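Side-chain contact in sulfhydryl oxidase Erv1p (Arabidopsis thaliana, PDB 2HJ3), which uses FAD to oxidise thiols to disulfides with oxygen, and is required for import and folding of small cysteine-containing proteins in the mitochondrial intermembrane space: residues A[7-10]-A[11-14]. Sequence-based numbering, arbitrary orientation.
Sequences PVTK and EDLG. With FAD (flavin-adenine dinucleotide), chain K.
Two carboxylates converge on the single hydroxyl of Thr9, the N-cap of helix 10-27: OG1 lies 3.1 Å from Glu11 OE1 and 3.0 Å from Asp12 OD2. A chi1 of 61° turns OG1 in over the start of the helix, where both carboxylates come near it. The carboxylate of Asp12 accepts a hydrogen bond from Thr9 N through the anti lone pair of OD2 at 3.1 Å, nearly straight at 178°; an N3 side chain thus caps the N-H of the N-cap residue, the side-chain-to-backbone half of a capping box. Leu13 N to Thr9 O and Gly14 N to Lys10 O then start the regular helical bonding. Glu11 reaches Thr9 because its chain bends at chi2 (75°), folding the carboxylate back over the helix start. Replacing Glu11 by an alanine removes the carboxylate beside Thr9 OG1, and the hydroxyl would probably lose that neighbour and be freer to turn. Two acidic groups here are likely to interact favourably with the helix dipole.

Lys10 extends away to the flavin, where NZ makes a weak 3.4 Å hydrogen bond to FAD O2 and a long, weak ion pair with Glu55, another FAD-binding residue. One turn on, Gly14 CA comes within 3.3 Å of FAD O3', so the ribityl chain passes close to bare backbone. The turn thus opens the first helix of the ERV/ALR sulfhydryl oxidase domain, the FAD-holding four-helix bundle; Leu13 packs on Tyr51 and Pro52, between helices 34-50 and 54-66, while Val8 and Leu13 meet Thr23 of the second subunit.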
ATOM      1  N   PRO A   7     -15.383 -10.205  -6.245  1.00 83.05           N
ATOM      2  CA  PRO A   7     -14.914  -8.815  -6.463  1.00 82.73           C
ATOM      3  C   PRO A   7     -13.397  -8.726  -6.301  1.00 81.38           C
ATOM      4  O   PRO A   7     -12.796  -9.523  -5.576  1.00 81.39           O
ATOM      5  CB  PRO A   7     -15.618  -7.951  -5.428  1.00 82.85           C
ATOM      6  CG  PRO A   7     -15.825  -8.964  -4.294  1.00 83.16           C
ATOM      7  CD  PRO A   7     -16.203 -10.270  -5.020  1.00 83.81           C
ATOM      8  N   VAL A   8     -12.785  -7.756  -6.975  1.00 78.95           N
ATOM      9  CA  VAL A   8     -11.341  -7.560  -6.900  1.00 75.83           C
ATOM     10  C   VAL A   8     -10.553  -8.838  -7.193  1.00 73.49           C
ATOM     11  O   VAL A   8     -10.384  -9.695  -6.326  1.00 72.45           O
ATOM     12  CB  VAL A   8     -10.927  -7.011  -5.506  1.00 75.70           C
ATOM     13  CG1 VAL A   8      -9.414  -7.050  -5.348  1.00 75.47           C
ATOM     14  CG2 VAL A   8     -11.418  -5.577  -5.350  1.00 75.48           C
ATOM     15  N   THR A   9     -10.074  -8.952  -8.428  1.00 70.51           N
ATOM     16  CA  THR A   9      -9.293 -10.107  -8.846  1.00 67.18           C
ATOM     17  C   THR A   9      -7.814  -9.831  -8.604  1.00 64.93           C
ATOM     18  O   THR A   9      -7.434  -8.734  -8.200  1.00 63.54           O
ATOM     19  CB  THR A   9      -9.488 -10.406 -10.351  1.00 67.52           C
ATOM     20  OG1 THR A   9      -9.056  -9.277 -11.123  1.00 67.99           O
ATOM     21  CG2 THR A   9     -10.951 -10.680 -10.657  1.00 66.94           C
ATOM     22  N   LYS A  10      -6.988 -10.838  -8.850  1.00 63.72           N
ATOM     23  CA  LYS A  10      -5.549 -10.715  -8.690  1.00 62.37           C
ATOM     24  C   LYS A  10      -5.061  -9.505  -9.489  1.00 60.86           C
ATOM     25  O   LYS A  10      -4.157  -8.784  -9.061  1.00 59.66           O
ATOM     26  CB  LYS A  10      -4.872 -11.984  -9.206  1.00 64.37           C
ATOM     27  CG  LYS A  10      -3.363 -11.904  -9.293  1.00 67.74           C
ATOM     28  CD  LYS A  10      -2.800 -12.995 -10.206  1.00 70.09           C
ATOM     29  CE  LYS A  10      -3.085 -14.395  -9.674  1.00 71.98           C
ATOM     30  NZ  LYS A  10      -2.421 -15.449 -10.502  1.00 73.83           N
ATOM     31  N   GLU A  11      -5.676  -9.284 -10.649  1.00 58.51           N
ATOM     32  CA  GLU A  11      -5.297  -8.170 -11.509  1.00 57.75           C
ATOM     33  C   GLU A  11      -5.717  -6.812 -10.961  1.00 55.80           C
ATOM     34  O   GLU A  11      -4.957  -5.852 -11.058  1.00 56.88           O
ATOM     35  CB  GLU A  11      -5.873  -8.352 -12.918  1.00 58.73           C
ATOM     36  CG  GLU A  11      -5.336  -9.558 -13.689  1.00 61.23           C
ATOM     37  CD  GLU A  11      -5.904 -10.882 -13.194  1.00 64.67           C
ATOM     38  OE1 GLU A  11      -7.124 -10.937 -12.922  1.00 67.02           O
ATOM     39  OE2 GLU A  11      -5.144 -11.870 -13.093  1.00 65.25           O
ATOM     40  N   ASP A  12      -6.919  -6.721 -10.396  1.00 54.97           N
ATOM     41  CA  ASP A  12      -7.390  -5.456  -9.838  1.00 52.56           C
ATOM     42  C   ASP A  12      -6.503  -5.045  -8.666  1.00 49.98           C
ATOM     43  O   ASP A  12      -6.190  -3.863  -8.497  1.00 49.62           O
ATOM     44  CB  ASP A  12      -8.841  -5.568  -9.357  1.00 58.35           C
ATOM     45  CG  ASP A  12      -9.835  -5.725 -10.501  1.00 62.89           C
ATOM     46  OD1 ASP A  12      -9.884  -4.841 -11.383  1.00 64.82           O
ATOM     47  OD2 ASP A  12     -10.576  -6.734 -10.509  1.00 65.56           O
ATOM     48  N   LEU A  13      -6.104  -6.024  -7.858  1.00 46.01           N
ATOM     49  CA  LEU A  13      -5.251  -5.771  -6.703  1.00 43.64           C
ATOM     50  C   LEU A  13      -3.917  -5.230  -7.202  1.00 43.15           C
ATOM     51  O   LEU A  13      -3.448  -4.186  -6.747  1.00 41.74           O
ATOM     52  CB  LEU A  13      -5.028  -7.065  -5.911  1.00 43.51           C
ATOM     53  CG  LEU A  13      -4.233  -6.936  -4.605  1.00 44.03           C
ATOM     54  CD1 LEU A  13      -5.047  -6.136  -3.612  1.00 45.44           C
ATOM     55  CD2 LEU A  13      -3.900  -8.306  -4.037  1.00 42.71           C
ATOM     56  N   GLY A  14      -3.325  -5.948  -8.156  1.00 43.45           N
ATOM     57  CA  GLY A  14      -2.055  -5.547  -8.736  1.00 40.40           C
ATOM     58  C   GLY A  14      -2.061  -4.132  -9.270  1.00 39.90           C
ATOM     59  O   GLY A  14      -1.173  -3.349  -8.941  1.00 41.65           O
TER
HETATM   60  PA  FAD K1001       0.325  -3.728 -14.167  1.00 47.26           P
HETATM   61  O1A FAD K1001       1.533  -4.598 -14.233  1.00 48.97           O
HETATM   62  O2A FAD K1001      -0.762  -3.851 -13.151  1.00 48.55           O
HETATM   63  O5B FAD K1001       0.269  -2.191 -14.436  1.00 48.20           O
HETATM   64  C5B FAD K1001       0.121  -0.892 -13.890  1.00 50.80           C
HETATM   65  C4B FAD K1001       0.154  -0.067 -15.158  1.00 51.12           C
HETATM   66  O4B FAD K1001       1.276   0.724 -14.683  1.00 50.18           O
HETATM   67  C3B FAD K1001       0.424  -0.340 -16.665  1.00 53.28           C
HETATM   68  O3B FAD K1001      -0.764  -0.525 -17.435  1.00 56.44           O
HETATM   69  C2B FAD K1001       1.335   0.744 -17.043  1.00 53.50           C
HETATM   70  O2B FAD K1001       0.740   1.975 -17.317  1.00 57.35           O
HETATM   71  C1B FAD K1001       2.195   0.839 -15.777  1.00 49.71           C
HETATM   72  N9A FAD K1001       3.435   0.138 -15.627  1.00 46.54           N
HETATM   73  C8A FAD K1001       3.925  -1.094 -16.126  1.00 45.07           C
HETATM   74  N7A FAD K1001       5.143  -1.462 -15.864  1.00 43.08           N
HETATM   75  C5A FAD K1001       5.610  -0.415 -15.078  1.00 43.25           C
HETATM   76  C6A FAD K1001       6.843  -0.095 -14.475  1.00 42.99           C
HETATM   77  N6A FAD K1001       7.886  -0.926 -14.678  1.00 40.43           N
HETATM   78  N1A FAD K1001       6.941   1.104 -13.780  1.00 43.17           N
HETATM   79  C2A FAD K1001       5.959   2.034 -13.669  1.00 46.39           C
HETATM   80  N3A FAD K1001       4.719   1.675 -14.243  1.00 46.84           N
HETATM   81  C4A FAD K1001       4.621   0.449 -14.959  1.00 43.74           C
HETATM   82  N1  FAD K1001       0.580 -11.378 -10.629  1.00 47.50           N
HETATM   83  C2  FAD K1001       0.782 -12.715 -10.917  1.00 48.46           C
HETATM   84  O2  FAD K1001       0.037 -13.370 -11.671  1.00 51.00           O
HETATM   85  N3  FAD K1001       1.916 -13.193 -10.282  1.00 46.97           N
HETATM   86  C4  FAD K1001       2.773 -12.427  -9.454  1.00 47.96           C
HETATM   87  O4  FAD K1001       3.674 -13.146  -8.911  1.00 52.08           O
HETATM   88  C4X FAD K1001       2.522 -11.085  -9.218  1.00 46.72           C
HETATM   89  N5  FAD K1001       3.246 -10.245  -8.302  1.00 45.80           N
HETATM   90  C5X FAD K1001       2.925  -8.921  -7.920  1.00 43.49           C
HETATM   91  C6  FAD K1001       3.672  -8.247  -6.929  1.00 43.00           C
HETATM   92  C7  FAD K1001       3.275  -6.932  -6.538  1.00 42.77           C
HETATM   93  C7M FAD K1001       4.082  -6.276  -5.408  1.00 44.93           C
HETATM   94  C8  FAD K1001       2.162  -6.279  -7.155  1.00 42.82           C
HETATM   95  C8M FAD K1001       1.626  -4.868  -6.948  1.00 41.14           C
HETATM   96  C9  FAD K1001       1.433  -6.983  -8.122  1.00 42.69           C
HETATM   97  C9A FAD K1001       1.709  -8.315  -8.525  1.00 43.53           C
HETATM   98  N10 FAD K1001       1.105  -9.237  -9.522  1.00 45.67           N
HETATM   99  C10 FAD K1001       1.351 -10.552  -9.835  1.00 45.29           C
HETATM  100  C1' FAD K1001       0.155  -8.650 -10.406  1.00 45.74           C
HETATM  101  C2' FAD K1001       0.604  -8.050 -11.698  1.00 46.01           C
HETATM  102  O2' FAD K1001       1.970  -7.541 -11.560  1.00 45.72           O
HETATM  103  C3' FAD K1001      -0.407  -7.203 -12.408  1.00 46.62           C
HETATM  104  O3' FAD K1001      -0.636  -6.041 -11.629  1.00 46.77           O
HETATM  105  C4' FAD K1001      -1.627  -7.665 -13.190  1.00 47.73           C
HETATM  106  O4' FAD K1001      -1.281  -8.842 -13.971  1.00 45.91           O
HETATM  107  C5' FAD K1001      -2.195  -6.726 -14.174  1.00 46.35           C
HETATM  108  O5' FAD K1001      -1.346  -6.318 -15.250  1.00 48.77           O
HETATM  109  P   FAD K1001      -1.630  -5.006 -16.053  1.00 49.90           P
HETATM  110  O1P FAD K1001      -1.148  -5.593 -17.299  1.00 54.62           O
HETATM  111  O2P FAD K1001      -2.975  -4.401 -15.916  1.00 46.84           O
HETATM  112  O3P FAD K1001      -0.449  -4.036 -15.525  1.00 49.71           O